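Local atomic coordinates of glucose-6-phosphate isomerase (Chlamydia trachomatis D/UW-3/CX, PDB entry 6OTU), a protein that catalyses the reversible isomerisation of glucose-6-phosphate to fructose-6-phosphate. Residues H108-R112 with A474-H478; P331-P337 with P374-V380. All blocks are in the same frame, centred on the assembly; numbering follows the deposited sequence.

Interaction 1: residues H108-R112 with A474-H478; sequences HTATR and AFYEH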
loop_
_atom_site.group_PDB
_atom_site.type_symbol
_atom_site.label_atom_id
_atom_site.label_comp_id
_atom_site.label_asym_id
_atom_site.label_seq_id
_atom_site.Cartn_x
_atom_site.Cartn_y
_atom_site.Cartn_z
ATOM N N HIS A 108 -10.616 24.036 0.994
ATOM C CA HIS A 108 -9.820 23.478 2.084
ATOM C C HIS A 108 -8.685 24.419 2.511
ATOM O O HIS A 108 -8.336 24.445 3.698
ATOM C CB HIS A 108 -9.283 22.097 1.703
ATOM C CG HIS A 108 -8.605 22.056 0.369
ATOM N ND1 HIS A 108 -9.302 22.026 -0.820
ATOM C CD2 HIS A 108 -7.293 22.034 0.038
ATOM C CE1 HIS A 108 -8.446 21.989 -1.826
ATOM N NE2 HIS A 108 -7.221 22.004 -1.332
ATOM N N THR A 109 -8.136 25.238 1.595
ATOM C CA THR A 109 -7.112 26.203 2.015
ATOM C C THR A 109 -7.657 27.217 3.025
ATOM O O THR A 109 -6.916 27.694 3.895
ATOM C CB THR A 109 -6.507 26.949 0.811
ATOM O OG1 THR A 109 -7.529 27.599 0.050
ATOM C CG2 THR A 109 -5.719 25.999 -0.091
ATOM N N ALA A 110 -8.941 27.560 2.931
ATOM C CA ALA A 110 -9.491 28.542 3.849
ATOM C C ALA A 110 -9.624 27.996 5.275
ATOM O O ALA A 110 -9.725 28.791 6.219
ATOM C CB ALA A 110 -10.836 29.046 3.323
ATOM N N THR A 111 -9.593 26.668 5.463
ATOM C CA THR A 111 -9.676 26.118 6.816
ATOM C C THR A 111 -8.414 26.356 7.637
ATOM O O THR A 111 -8.455 26.189 8.863
ATOM C CB THR A 111 -9.972 24.615 6.793
ATOM O OG1 THR A 111 -8.879 23.908 6.198
ATOM C CG2 THR A 111 -11.233 24.338 6.013
ATOM N N ARG A 112 -7.295 26.737 6.996
ATOM C CA ARG A 112 -6.094 27.141 7.717
ATOM C C ARG A 112 -5.622 28.552 7.378
ATOM O O ARG A 112 -4.694 29.047 8.033
ATOM C CB ARG A 112 -4.941 26.143 7.468
ATOM C CG ARG A 112 -4.463 26.007 6.000
ATOM C CD ARG A 112 -5.186 24.855 5.267
ATOM N NE ARG A 112 -4.500 24.465 4.033
ATOM C CZ ARG A 112 -4.651 23.295 3.409
ATOM N NH1 ARG A 112 -5.486 22.363 3.875
ATOM N NH2 ARG A 112 -3.973 23.059 2.289
ATOM N N ALA A 474 -0.110 19.846 2.622
ATOM C CA ALA A 474 -0.540 20.876 1.683
ATOM C C ALA A 474 0.235 20.779 0.372
ATOM O O ALA A 474 -0.319 21.032 -0.705
ATOM C CB ALA A 474 -0.375 22.278 2.304
ATOM N N PHE A 475 1.511 20.411 0.457
ATOM C CA PHE A 475 2.333 20.203 -0.725
ATOM C C PHE A 475 1.668 19.268 -1.720
ATOM O O PHE A 475 1.583 19.571 -2.913
ATOM C CB PHE A 475 3.678 19.641 -0.298
ATOM C CG PHE A 475 4.525 19.189 -1.425
ATOM C CD1 PHE A 475 5.190 20.113 -2.220
ATOM C CD2 PHE A 475 4.705 17.834 -1.672
ATOM C CE1 PHE A 475 6.013 19.693 -3.266
ATOM C CE2 PHE A 475 5.519 17.403 -2.713
ATOM C CZ PHE A 475 6.183 18.331 -3.505
ATOM N N TYR A 476 1.204 18.110 -1.243
ATOM C CA TYR A 476 0.624 17.124 -2.141
ATOM C C TYR A 476 -0.775 17.537 -2.575
ATOM O O TYR A 476 -1.166 17.292 -3.724
ATOM C CB TYR A 476 0.621 15.742 -1.479
ATOM C CG TYR A 476 1.892 14.970 -1.763
ATOM C CD1 TYR A 476 2.092 14.381 -3.005
ATOM C CD2 TYR A 476 2.918 14.870 -0.810
ATOM C CE1 TYR A 476 3.258 13.691 -3.290
ATOM C CE2 TYR A 476 4.094 14.187 -1.088
ATOM C CZ TYR A 476 4.256 13.593 -2.334
ATOM O OH TYR A 476 5.398 12.886 -2.655
ATOM N N GLU A 477 -1.540 18.172 -1.683
ATOM C CA GLU A 477 -2.838 18.710 -2.087
ATOM C C GLU A 477 -2.680 19.632 -3.288
ATOM O O GLU A 477 -3.418 19.519 -4.267
ATOM C CB GLU A 477 -3.513 19.446 -0.921
ATOM C CG GLU A 477 -3.918 18.513 0.219
ATOM C CD GLU A 477 -4.646 19.218 1.351
ATOM O OE1 GLU A 477 -4.661 20.479 1.385
ATOM O OE2 GLU A 477 -5.226 18.504 2.204
ATOM N N HIS A 478 -1.680 20.515 -3.256
ATOM C CA HIS A 478 -1.505 21.447 -4.364
ATOM C C HIS A 478 -0.848 20.805 -5.582
ATOM O O HIS A 478 -1.185 21.174 -6.717
ATOM C CB HIS A 478 -0.721 22.664 -3.882
ATOM C CG HIS A 478 -1.478 23.435 -2.858
ATOM N ND1 HIS A 478 -2.845 23.588 -2.934
ATOM C CD2 HIS A 478 -1.092 24.028 -1.707
ATOM C CE1 HIS A 478 -3.264 24.278 -1.889
ATOM N NE2 HIS A 478 -2.220 24.560 -1.132
HETATM O O HOH W 1 -5.123 21.771 -3.403
HETATM O O HOH W 2 -6.412 19.325 4.532
#

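Interaction 2: residues P331-P337 with P374-V380; sequences PTTAVIP and PIIWGDV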
loop_
_atom_site.group_PDB
_atom_site.type_symbol
_atom_site.label_atom_id
_atom_site.label_comp_id
_atom_site.label_asym_id
_atom_site.label_seq_id
_atom_site.Cartn_x
_atom_site.Cartn_y
_atom_site.Cartn_z
ATOM N N PRO A 331 2.926 4.880 -16.249
ATOM C CA PRO A 331 1.563 4.914 -15.701
ATOM C C PRO A 331 1.468 4.907 -14.176
ATOM O O PRO A 331 0.346 4.967 -13.654
ATOM C CB PRO A 331 0.928 3.646 -16.296
ATOM C CG PRO A 331 2.096 2.683 -16.443
ATOM C CD PRO A 331 3.323 3.538 -16.717
ATOM N N THR A 332 2.572 4.834 -13.430
ATOM C CA THR A 332 2.509 4.836 -11.971
ATOM C C THR A 332 3.542 5.798 -11.404
ATOM O O THR A 332 4.416 6.287 -12.117
ATOM C CB THR A 332 2.736 3.442 -11.339
ATOM O OG1 THR A 332 4.140 3.128 -11.306
ATOM C CG2 THR A 332 1.964 2.344 -12.064
ATOM N N THR A 333 3.402 6.072 -10.100
ATOM C CA THR A 333 4.370 6.791 -9.278
ATOM C C THR A 333 4.420 6.107 -7.920
ATOM O O THR A 333 3.376 5.915 -7.288
ATOM C CB THR A 333 4.001 8.278 -9.069
ATOM O OG1 THR A 333 3.827 8.929 -10.325
ATOM C CG2 THR A 333 5.115 8.997 -8.325
ATOM N N ALA A 334 5.630 5.774 -7.470
ATOM C CA ALA A 334 5.874 5.241 -6.133
ATOM C C ALA A 334 6.328 6.358 -5.199
ATOM O O ALA A 334 7.340 7.027 -5.462
ATOM C CB ALA A 334 6.934 4.141 -6.163
ATOM N N VAL A 335 5.612 6.534 -4.099
ATOM C CA VAL A 335 6.000 7.468 -3.048
ATOM C C VAL A 335 6.692 6.670 -1.947
ATOM O O VAL A 335 6.096 5.757 -1.366
ATOM C CB VAL A 335 4.784 8.245 -2.510
ATOM C CG1 VAL A 335 5.232 9.379 -1.609
ATOM C CG2 VAL A 335 3.919 8.786 -3.675
ATOM N N ILE A 336 7.948 7.008 -1.658
ATOM C CA ILE A 336 8.791 6.184 -0.788
ATOM C C ILE A 336 9.291 6.996 0.402
ATOM O O ILE A 336 10.359 7.617 0.318
ATOM C CB ILE A 336 9.983 5.591 -1.566
ATOM C CG1 ILE A 336 9.504 4.808 -2.799
ATOM C CG2 ILE A 336 10.857 4.733 -0.655
ATOM C CD1 ILE A 336 8.630 3.580 -2.476
ATOM N N PRO A 337 8.567 7.036 1.520
ATOM C CA PRO A 337 9.055 7.803 2.689
ATOM C C PRO A 337 10.073 7.004 3.512
ATOM O O PRO A 337 9.829 5.856 3.899
ATOM C CB PRO A 337 7.774 8.097 3.495
ATOM C CG PRO A 337 6.581 7.477 2.651
ATOM C CD PRO A 337 7.205 6.492 1.704
ATOM N N PRO A 374 -1.907 8.831 -12.480
ATOM C CA PRO A 374 -1.260 7.518 -12.439
ATOM C C PRO A 374 -1.706 6.751 -11.198
ATOM O O PRO A 374 -2.364 7.295 -10.299
ATOM C CB PRO A 374 0.235 7.856 -12.388
ATOM C CG PRO A 374 0.296 9.220 -11.741
ATOM C CD PRO A 374 -1.013 9.925 -12.062
ATOM N N ILE A 375 -1.357 5.457 -11.175
ATOM C CA ILE A 375 -1.472 4.688 -9.942
ATOM C C ILE A 375 -0.473 5.247 -8.943
ATOM O O ILE A 375 0.708 5.442 -9.258
ATOM C CB ILE A 375 -1.229 3.192 -10.187
ATOM C CG1 ILE A 375 -2.017 2.682 -11.394
ATOM C CG2 ILE A 375 -1.595 2.380 -8.949
ATOM C CD1 ILE A 375 -3.470 2.843 -11.263
ATOM N N ILE A 376 -0.947 5.553 -7.749
ATOM C CA ILE A 376 -0.074 6.015 -6.682
ATOM C C ILE A 376 0.034 4.871 -5.688
ATOM O O ILE A 376 -0.983 4.334 -5.240
ATOM C CB ILE A 376 -0.590 7.314 -6.048
ATOM C CG1 ILE A 376 -0.560 8.435 -7.098
ATOM C CG2 ILE A 376 0.256 7.707 -4.836
ATOM C CD1 ILE A 376 -1.272 9.728 -6.682
ATOM N N TRP A 377 1.265 4.450 -5.411
ATOM C CA TRP A 377 1.533 3.316 -4.543
ATOM C C TRP A 377 2.897 3.535 -3.901
ATOM O O TRP A 377 3.611 4.477 -4.237
ATOM C CB TRP A 377 1.486 2.011 -5.336
ATOM C CG TRP A 377 2.566 1.913 -6.348
ATOM C CD1 TRP A 377 2.713 2.671 -7.485
ATOM C CD2 TRP A 377 3.688 1.030 -6.304
ATOM N NE1 TRP A 377 3.860 2.293 -8.161
ATOM C CE2 TRP A 377 4.470 1.284 -7.460
ATOM C CE3 TRP A 377 4.109 0.042 -5.404
ATOM C CZ2 TRP A 377 5.649 0.585 -7.734
ATOM C CZ3 TRP A 377 5.281 -0.663 -5.683
ATOM C CH2 TRP A 377 6.035 -0.385 -6.840
ATOM N N GLY A 378 3.264 2.665 -2.980
ATOM C CA GLY A 378 4.557 2.793 -2.336
ATOM C C GLY A 378 4.518 2.312 -0.899
ATOM O O GLY A 378 3.481 1.912 -0.375
ATOM N N ASP A 379 5.692 2.369 -0.271
ATOM C CA ASP A 379 5.880 1.982 1.121
ATOM C C ASP A 379 7.189 2.598 1.598
ATOM O O ASP A 379 7.878 3.285 0.838
ATOM C CB ASP A 379 5.865 0.458 1.279
ATOM C CG ASP A 379 5.210 0.011 2.578
ATOM O OD1 ASP A 379 5.421 0.673 3.619
ATOM O OD2 ASP A 379 4.478 -1.005 2.558
ATOM N N VAL A 380 7.540 2.340 2.865
ATOM C CA VAL A 380 8.647 3.063 3.491
ATOM C C VAL A 380 9.988 2.426 3.132
ATOM O O VAL A 380 10.091 1.246 2.788
ATOM C CB VAL A 380 8.481 3.171 5.027
ATOM C CG1 VAL A 380 7.143 3.829 5.415
ATOM C CG2 VAL A 380 8.657 1.819 5.691
#

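Interaction 1: residues H108-R112 with A474-H478
Arg112 and Glu477 meet in an end-on salt bridge that ties residues 108-112 to the long helix 466-487 inside the phosphoglucose isomerase (SIS-type) fold. Both terminal nitrogens grip one oxygen: NH2 of Arg112 lies 2.8 Å from OE1 of Glu477 and gives the straighter bond (161°), while NH1 of Arg112 reaches the same OE1 at 3.2 Å on its syn side. Guanidinium and carboxylate are nearly coplanar, 22° apart. A bend at chi2 (-93°) folds the arginine back, laying one guanidinium face over the backbone of His108 and Thr109. The imidazole of His108 stands almost perpendicular to the carboxylate, with its CD2 3.3 Å from OE1 of Glu477; its ring also stacks with Phe270. Beside this pair, CG2 of Thr109 meets the ring edge of His478 at CE1, 3.5 Å away. Asp301 is a shared outside partner, pairing with NE of Arg112 through one carboxylate oxygen and with NE2 of His478 through the other, and so holds both groups in place. Two waters also join the segments: one donates to OE2 of Glu477 and weakly accepts from NH1 of Arg112, and the other bridges His108 NE2 and His478 ND1, 3.0 Å from each.

Interaction 2: residues P331-P337 with P374-V380
Thr332 and Trp377 meet across two adjacent parallel strands. The indole NE1 of Trp377 points at OG1 of Thr332, which lies at the ring edge, in a weak hydrogen bond of 3.3 Å. Trp377 has CG between its backbone N and carbonyl carbon (chi1 66°), which swings the indole back toward the neighbouring strand, where CB of Ala334 sits over one face in a CH-pi contact, 4.3 Å from the centroid of the five-membered ring. On this same sheet face, CG2 of Thr332 rests on CB of Ile375. On the other face, CG2 of Val335 touches CG2 of Ile376, with Tyr476 and Phe480 of helix 466-487 packing against these two residues. The tight part is the backbone ladder: Ile375 N to Pro331 O, Thr333 N to Ile375 O (2.9 Å), Trp377 N to Thr333 O and Val335 N to Trp377 O. It joins the two strands of a beta-alpha-beta crossover through helix 345-357, with 375-377 the outermost strand of the mixed sheet within the chain. Near Pro331, Thr332 and Trp377 the second subunit also packs against the pair. Beyond Trp377 the ladder gives out, and residues 378-380 form the looser end, with Gly378 and Asp379 partly exposed. Gly378 has phi 148°, where a CB would press on the carbonyl O of Trp377; it would also run into Val335 O. CA, CD1 of Ile336 and CD of Pro337 all lie 3.4 Å from Asp379 O, the first as a CA-H...O contact. Asp379 directs its CB away from strand 332-337 and accepts the N-H of Val380 at OD1, 2.8 Å away.

Overall arrangement
Strands 48-51 and 54-57 of the mixed sheet precede residues 108-112, which open interaction 1; the five-stranded parallel sheet and helices 275-285, 287-303 and 313-327 follow. Strand 332-337 then opens interaction 2, which closes over the 36 residues containing helix 345-357. Strands 401-406 and 456-461 add to the same mixed sheet before helix 466-487 brings residues 474-478 back to 108-112, closing interaction 1 over 361 residues, with interaction 2 nested inside that loop. The two centres are 21 Å apart, yet helix 466-487 links them: Glu477 and His478 face residues 108-112, whereas Tyr476 turns to the mixed sheet, its OH 3.7 Å from CG1 of Val335.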